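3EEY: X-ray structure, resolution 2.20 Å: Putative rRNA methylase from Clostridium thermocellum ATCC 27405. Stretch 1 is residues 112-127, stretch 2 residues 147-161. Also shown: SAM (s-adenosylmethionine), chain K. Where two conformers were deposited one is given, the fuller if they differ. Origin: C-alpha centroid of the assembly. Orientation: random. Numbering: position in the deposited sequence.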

# COMPACT_ATOMS: atom_id res chain seq x y z
N SER A 112 -0.96 24.49 -11.91
CA SER A 112 -0.95 23.12 -11.42
C SER A 112 -1.33 22.11 -12.50
O SER A 112 -1.81 22.49 -13.58
CB SER A 112 -1.88 22.97 -10.21
OG SER A 112 -3.19 23.41 -10.51
N THR A 113 -1.09 20.83 -12.21
CA THR A 113 -1.42 19.74 -13.11
C THR A 113 -2.93 19.70 -13.36
O THR A 113 -3.74 19.97 -12.47
CB THR A 113 -0.92 18.36 -12.57
OG1 THR A 113 -1.40 18.14 -11.24
CG2 THR A 113 0.60 18.27 -12.58
N ARG A 114 -3.29 19.38 -14.60
CA ARG A 114 -4.68 19.32 -15.05
C ARG A 114 -5.05 17.87 -15.33
O ARG A 114 -4.21 17.12 -15.83
CB ARG A 114 -4.85 20.13 -16.34
CG ARG A 114 -4.90 21.64 -16.17
CD ARG A 114 -4.67 22.32 -17.52
NE ARG A 114 -5.30 23.63 -17.60
CZ ARG A 114 -6.50 23.86 -18.12
NH1 ARG A 114 -7.22 22.86 -18.62
NH2 ARG A 114 -6.99 25.09 -18.15
N PRO A 115 -6.31 17.47 -15.03
CA PRO A 115 -6.77 16.09 -15.27
C PRO A 115 -6.51 15.57 -16.68
O PRO A 115 -5.97 14.48 -16.83
CB PRO A 115 -8.28 16.17 -15.02
CG PRO A 115 -8.46 17.33 -14.14
CD PRO A 115 -7.37 18.30 -14.43
N GLU A 116 -6.88 16.37 -17.69
CA GLU A 116 -6.76 16.03 -19.11
C GLU A 116 -5.34 15.62 -19.49
O GLU A 116 -5.13 14.57 -20.10
CB GLU A 116 -7.16 17.22 -19.99
CG GLU A 116 -8.38 18.04 -19.50
CD GLU A 116 -8.00 19.21 -18.58
OE1 GLU A 116 -8.62 19.33 -17.50
OE2 GLU A 116 -7.09 20.00 -18.94
N THR A 117 -4.37 16.46 -19.11
CA THR A 117 -2.97 16.28 -19.48
C THR A 117 -2.29 15.22 -18.63
O THR A 117 -1.39 14.52 -19.11
CB THR A 117 -2.19 17.63 -19.44
OG1 THR A 117 -2.46 18.32 -18.21
CG2 THR A 117 -2.62 18.54 -20.58
N THR A 118 -2.73 15.09 -17.38
CA THR A 118 -2.24 14.05 -16.48
C THR A 118 -2.62 12.67 -17.00
O THR A 118 -1.77 11.79 -17.11
CB THR A 118 -2.74 14.23 -15.03
OG1 THR A 118 -2.33 15.51 -14.54
CG2 THR A 118 -2.17 13.14 -14.13
N ILE A 119 -3.90 12.51 -17.37
CA ILE A 119 -4.41 11.28 -17.97
C ILE A 119 -3.66 10.93 -19.28
O ILE A 119 -3.28 9.77 -19.49
CB ILE A 119 -5.97 11.35 -18.17
CG1 ILE A 119 -6.67 11.22 -16.82
CG2 ILE A 119 -6.46 10.26 -19.11
CD1 ILE A 119 -8.06 11.82 -16.77
N GLN A 120 -3.45 11.93 -20.13
CA GLN A 120 -2.63 11.78 -21.34
C GLN A 120 -1.22 11.28 -21.03
O GLN A 120 -0.77 10.31 -21.64
CB GLN A 120 -2.50 13.11 -22.07
CG GLN A 120 -3.57 13.42 -23.07
CD GLN A 120 -3.15 14.57 -23.95
OE1 GLN A 120 -2.26 14.42 -24.79
NE2 GLN A 120 -3.77 15.73 -23.74
N ALA A 121 -0.53 11.96 -20.11
CA ALA A 121 0.83 11.57 -19.69
C ALA A 121 0.88 10.18 -19.09
O ALA A 121 1.84 9.44 -19.33
CB ALA A 121 1.40 12.55 -18.72
N LEU A 122 -0.15 9.83 -18.31
CA LEU A 122 -0.26 8.48 -17.75
C LEU A 122 -0.39 7.40 -18.83
O LEU A 122 0.22 6.35 -18.70
CB LEU A 122 -1.41 8.38 -16.75
CG LEU A 122 -1.20 9.01 -15.38
CD1 LEU A 122 -2.53 9.17 -14.66
CD2 LEU A 122 -0.21 8.22 -14.55
N SER A 123 -1.16 7.68 -19.88
CA SER A 123 -1.25 6.77 -21.04
C SER A 123 0.09 6.61 -21.74
O SER A 123 0.48 5.50 -22.10
CB SER A 123 -2.28 7.27 -22.06
OG SER A 123 -3.40 7.83 -21.42
N LYS A 124 0.79 7.74 -21.93
CA LYS A 124 2.10 7.76 -22.58
C LYS A 124 3.13 7.01 -21.75
O LYS A 124 3.91 6.22 -22.29
CB LYS A 124 2.58 9.21 -22.83
CG LYS A 124 1.72 10.06 -23.78
CD LYS A 124 1.31 9.30 -25.05
CE LYS A 124 0.82 10.21 -26.18
NZ LYS A 124 0.36 11.56 -25.75
N ALA A 125 3.11 7.25 -20.44
CA ALA A 125 4.01 6.56 -19.52
C ALA A 125 3.73 5.07 -19.48
O ALA A 125 4.67 4.27 -19.44
CB ALA A 125 3.89 7.15 -18.12
N MET A 126 2.45 4.68 -19.50
CA MET A 126 2.06 3.27 -19.52
C MET A 126 2.53 2.55 -20.80
O MET A 126 2.93 1.40 -20.74
CB MET A 126 0.55 3.08 -19.28
CG MET A 126 0.13 3.04 -17.81
SD MET A 126 -1.62 2.69 -17.44
CE MET A 126 -2.33 4.30 -17.72
N GLU A 127 2.47 3.25 -21.93
CA GLU A 127 2.99 2.74 -23.20
C GLU A 127 4.51 2.57 -23.16
O GLU A 127 5.05 1.57 -23.62
CB GLU A 127 2.60 3.66 -24.36
CG GLU A 127 1.20 3.40 -24.93
CD GLU A 127 0.59 4.61 -25.61
OE1 GLU A 127 1.34 5.46 -26.15
OE2 GLU A 127 -0.66 4.71 -25.62
N PHE A 147 -10.41 19.08 -5.93
CA PHE A 147 -10.66 17.64 -5.91
C PHE A 147 -10.88 16.99 -7.28
O PHE A 147 -10.94 15.77 -7.38
CB PHE A 147 -11.88 17.34 -5.05
CG PHE A 147 -11.74 17.76 -3.61
CD1 PHE A 147 -11.17 16.90 -2.68
CD2 PHE A 147 -12.22 19.00 -3.17
CE1 PHE A 147 -11.04 17.27 -1.35
CE2 PHE A 147 -12.10 19.37 -1.84
CZ PHE A 147 -11.51 18.51 -0.93
N GLU A 148 -10.99 17.82 -8.31
CA GLU A 148 -11.39 17.39 -9.65
C GLU A 148 -10.36 16.48 -10.32
O GLU A 148 -10.72 15.53 -11.01
CB GLU A 148 -11.66 18.64 -10.50
CG GLU A 148 -12.14 18.41 -11.94
CD GLU A 148 -11.72 19.53 -12.89
OE1 GLU A 148 -11.03 20.48 -12.46
OE2 GLU A 148 -12.08 19.45 -14.09
N GLU A 149 -9.08 16.79 -10.12
CA GLU A 149 -7.98 16.00 -10.66
C GLU A 149 -7.90 14.62 -10.03
O GLU A 149 -7.77 13.63 -10.74
CB GLU A 149 -6.64 16.72 -10.53
CG GLU A 149 -5.49 15.91 -11.10
CD GLU A 149 -4.21 16.69 -11.20
OE1 GLU A 149 -3.86 17.41 -10.24
OE2 GLU A 149 -3.54 16.55 -12.23
N LYS A 150 -7.98 14.58 -8.70
CA LYS A 150 -8.02 13.32 -7.95
C LYS A 150 -9.12 12.40 -8.48
O LYS A 150 -8.86 11.25 -8.83
CB LYS A 150 -8.22 13.57 -6.44
CG LYS A 150 -8.24 12.28 -5.61
CD LYS A 150 -8.89 12.46 -4.24
CE LYS A 150 -10.41 12.38 -4.28
NZ LYS A 150 -10.93 11.11 -3.69
N GLU A 151 -10.34 12.94 -8.56
CA GLU A 151 -11.52 12.19 -8.98
C GLU A 151 -11.41 11.65 -10.40
O GLU A 151 -11.67 10.47 -10.63
CB GLU A 151 -12.78 13.06 -8.83
CG GLU A 151 -13.17 13.34 -7.39
CD GLU A 151 -13.87 12.17 -6.73
OE1 GLU A 151 -15.08 11.96 -6.99
OE2 GLU A 151 -13.20 11.45 -5.95
N LYS A 152 -10.98 12.49 -11.35
CA LYS A 152 -10.86 12.06 -12.73
C LYS A 152 -9.72 11.08 -12.98
O LYS A 152 -9.92 10.09 -13.69
CB LYS A 152 -10.78 13.27 -13.68
CG LYS A 152 -12.07 14.04 -13.77
CD LYS A 152 -11.97 15.25 -14.69
CE LYS A 152 -13.27 16.05 -14.67
NZ LYS A 152 -13.16 17.33 -15.44
N VAL A 153 -8.54 11.35 -12.41
CA VAL A 153 -7.38 10.46 -12.54
C VAL A 153 -7.69 9.05 -12.02
O VAL A 153 -7.39 8.05 -12.68
CB VAL A 153 -6.10 11.03 -11.85
CG1 VAL A 153 -5.02 9.99 -11.73
CG2 VAL A 153 -5.57 12.23 -12.62
N LEU A 154 -8.30 8.99 -10.84
CA LEU A 154 -8.72 7.72 -10.24
C LEU A 154 -9.80 7.00 -11.06
O LEU A 154 -9.75 5.78 -11.20
CB LEU A 154 -9.16 7.92 -8.78
CG LEU A 154 -8.06 8.19 -7.74
CD1 LEU A 154 -8.64 8.55 -6.38
CD2 LEU A 154 -7.09 7.03 -7.60
N GLU A 155 -10.74 7.76 -11.61
CA GLU A 155 -11.78 7.19 -12.48
C GLU A 155 -11.18 6.62 -13.76
O GLU A 155 -11.61 5.57 -14.23
CB GLU A 155 -12.87 8.22 -12.80
CG GLU A 155 -14.16 7.59 -13.31
CD GLU A 155 -15.08 8.60 -13.97
OE1 GLU A 155 -14.82 9.81 -13.90
OE2 GLU A 155 -16.08 8.16 -14.58
N PHE A 156 -10.19 7.31 -14.31
CA PHE A 156 -9.42 6.80 -15.44
C PHE A 156 -8.66 5.52 -15.10
O PHE A 156 -8.69 4.55 -15.86
CB PHE A 156 -8.45 7.86 -16.00
CG PHE A 156 -7.41 7.30 -16.94
CD1 PHE A 156 -7.77 6.87 -18.22
CD2 PHE A 156 -6.08 7.19 -16.55
CE1 PHE A 156 -6.82 6.34 -19.10
CE2 PHE A 156 -5.12 6.66 -17.41
CZ PHE A 156 -5.49 6.24 -18.69
N LEU A 157 -7.97 5.53 -13.96
CA LEU A 157 -7.12 4.40 -13.56
C LEU A 157 -7.87 3.15 -13.12
O LEU A 157 -7.32 2.05 -13.21
CB LEU A 157 -6.13 4.83 -12.49
CG LEU A 157 -5.02 5.77 -12.97
CD1 LEU A 157 -4.21 6.25 -11.78
CD2 LEU A 157 -4.12 5.10 -14.00
N LYS A 158 -9.11 3.30 -12.67
CA LYS A 158 -10.00 2.17 -12.40
C LYS A 158 -10.30 1.35 -13.66
O LYS A 158 -10.61 0.16 -13.55
CB LYS A 158 -11.32 2.64 -11.80
CG LYS A 158 -11.28 2.95 -10.31
CD LYS A 158 -12.50 3.78 -9.88
CE LYS A 158 -12.34 4.35 -8.46
NZ LYS A 158 -12.61 3.33 -7.41
N GLY A 159 -10.20 1.99 -14.83
CA GLY A 159 -10.50 1.36 -16.11
C GLY A 159 -9.36 0.65 -16.81
O GLY A 159 -9.57 -0.01 -17.83
N VAL A 160 -8.15 0.77 -16.27
CA VAL A 160 -6.95 0.16 -16.83
C VAL A 160 -7.03 -1.37 -16.79
O VAL A 160 -7.38 -1.95 -15.75
CB VAL A 160 -5.68 0.72 -16.12
CG1 VAL A 160 -4.42 -0.03 -16.52
CG2 VAL A 160 -5.50 2.20 -16.43
N ASP A 161 -6.72 -2.02 -17.91
CA ASP A 161 -6.79 -3.48 -18.07
C ASP A 161 -5.94 -4.19 -17.02
O ASP A 161 -4.72 -4.05 -17.01
CB ASP A 161 -6.35 -3.88 -19.48
CG ASP A 161 -6.62 -5.36 -19.81
OD1 ASP A 161 -7.22 -6.09 -18.99
OD2 ASP A 161 -6.24 -5.79 -20.91
N SAM K . 8.35 16.30 -7.52
CA SAM K . 8.29 17.78 -7.32
C SAM K . 9.34 18.28 -6.32
O SAM K . 9.24 19.38 -5.76
OXT SAM K . 10.32 17.58 -6.07
CB SAM K . 6.88 18.22 -6.95
CG SAM K . 5.99 18.42 -8.18
SD SAM K . 4.76 19.74 -7.98
CE SAM K . 3.60 18.95 -6.83
C5' SAM K . 3.91 19.64 -9.58
C4' SAM K . 4.81 20.17 -10.70
O4' SAM K . 4.33 19.75 -11.97
C3' SAM K . 4.87 21.69 -10.73
O3' SAM K . 6.23 22.08 -10.74
C2' SAM K . 4.18 22.09 -12.01
O2' SAM K . 4.73 23.25 -12.61
C1' SAM K . 4.39 20.84 -12.87
N9 SAM K . 3.40 20.69 -13.95
C8 SAM K . 2.12 21.20 -14.03
N7 SAM K . 1.58 20.81 -15.21
C5 SAM K . 2.49 20.06 -15.87
C6 SAM K . 2.49 19.41 -17.10
N6 SAM K . 1.42 19.44 -17.91
N1 SAM K . 3.61 18.72 -17.50
C2 SAM K . 4.74 18.66 -16.71
N3 SAM K . 4.74 19.30 -15.50
C4 SAM K . 3.64 19.98 -15.09

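Two helices that run in roughly the same direction can be joined by a ladder of apolar side chains closed at one end by a buried polar anchor, and this putative rRNA methylase offers a compact example. Helix 115-127 and helix 148-157 cross at -32°, their axes approaching to 9.5 Å, and the two stretches together bury 626 Å².

At the centre of the apolar contact, Phe156 acts as a knob in a hole formed by Ile119, Leu122, Ser123 and Met126. Its CA-to-CB bond points toward the first helix, and with chi1 in the t well the ring meets the branched Ile119, whose CG2 lies over one face, 3.7 Å from the centroid of the Phe156 ring and 11° off its normal. Ser123 suits the same pocket because it is small and its hydroxyl is occupied at home, with Ser123 OG donating to Ile119 O at 2.7 Å. The long, unbranched Met126 reaches farther: its CE lies 3.7 Å from Phe156 CE2 and 4.0 Å from Val160 CG2, so it also packs against the end of the type I turn from Leu157 to Val160. Leu122 CD1 rests 3.9 Å from Val153 CG1.

Toward the helix N termini the backbones draw together, with Pro115 CA and Glu149 CA only 4.8 Å apart. The compact ring of Pro115 fits this narrow gap, its CG 3.8 Å from Glu149 CA. Pro115 CB also meets the aliphatic part of Lys152, at CD, 3.8 Å away, while Lys152 NZ forms a salt bridge with Glu148 OE2 at 2.7 Å.

The polar edge belongs to Glu149. Its extended side chain carries a buried carboxylate to the start of the first helix, where Thr113 OG1 donates a hydrogen bond to Glu149 OE1 at 2.8 Å. Thr118 OG1 lies 2.8 Å from Glu149 OE2, but Arg114 O competes for its proton.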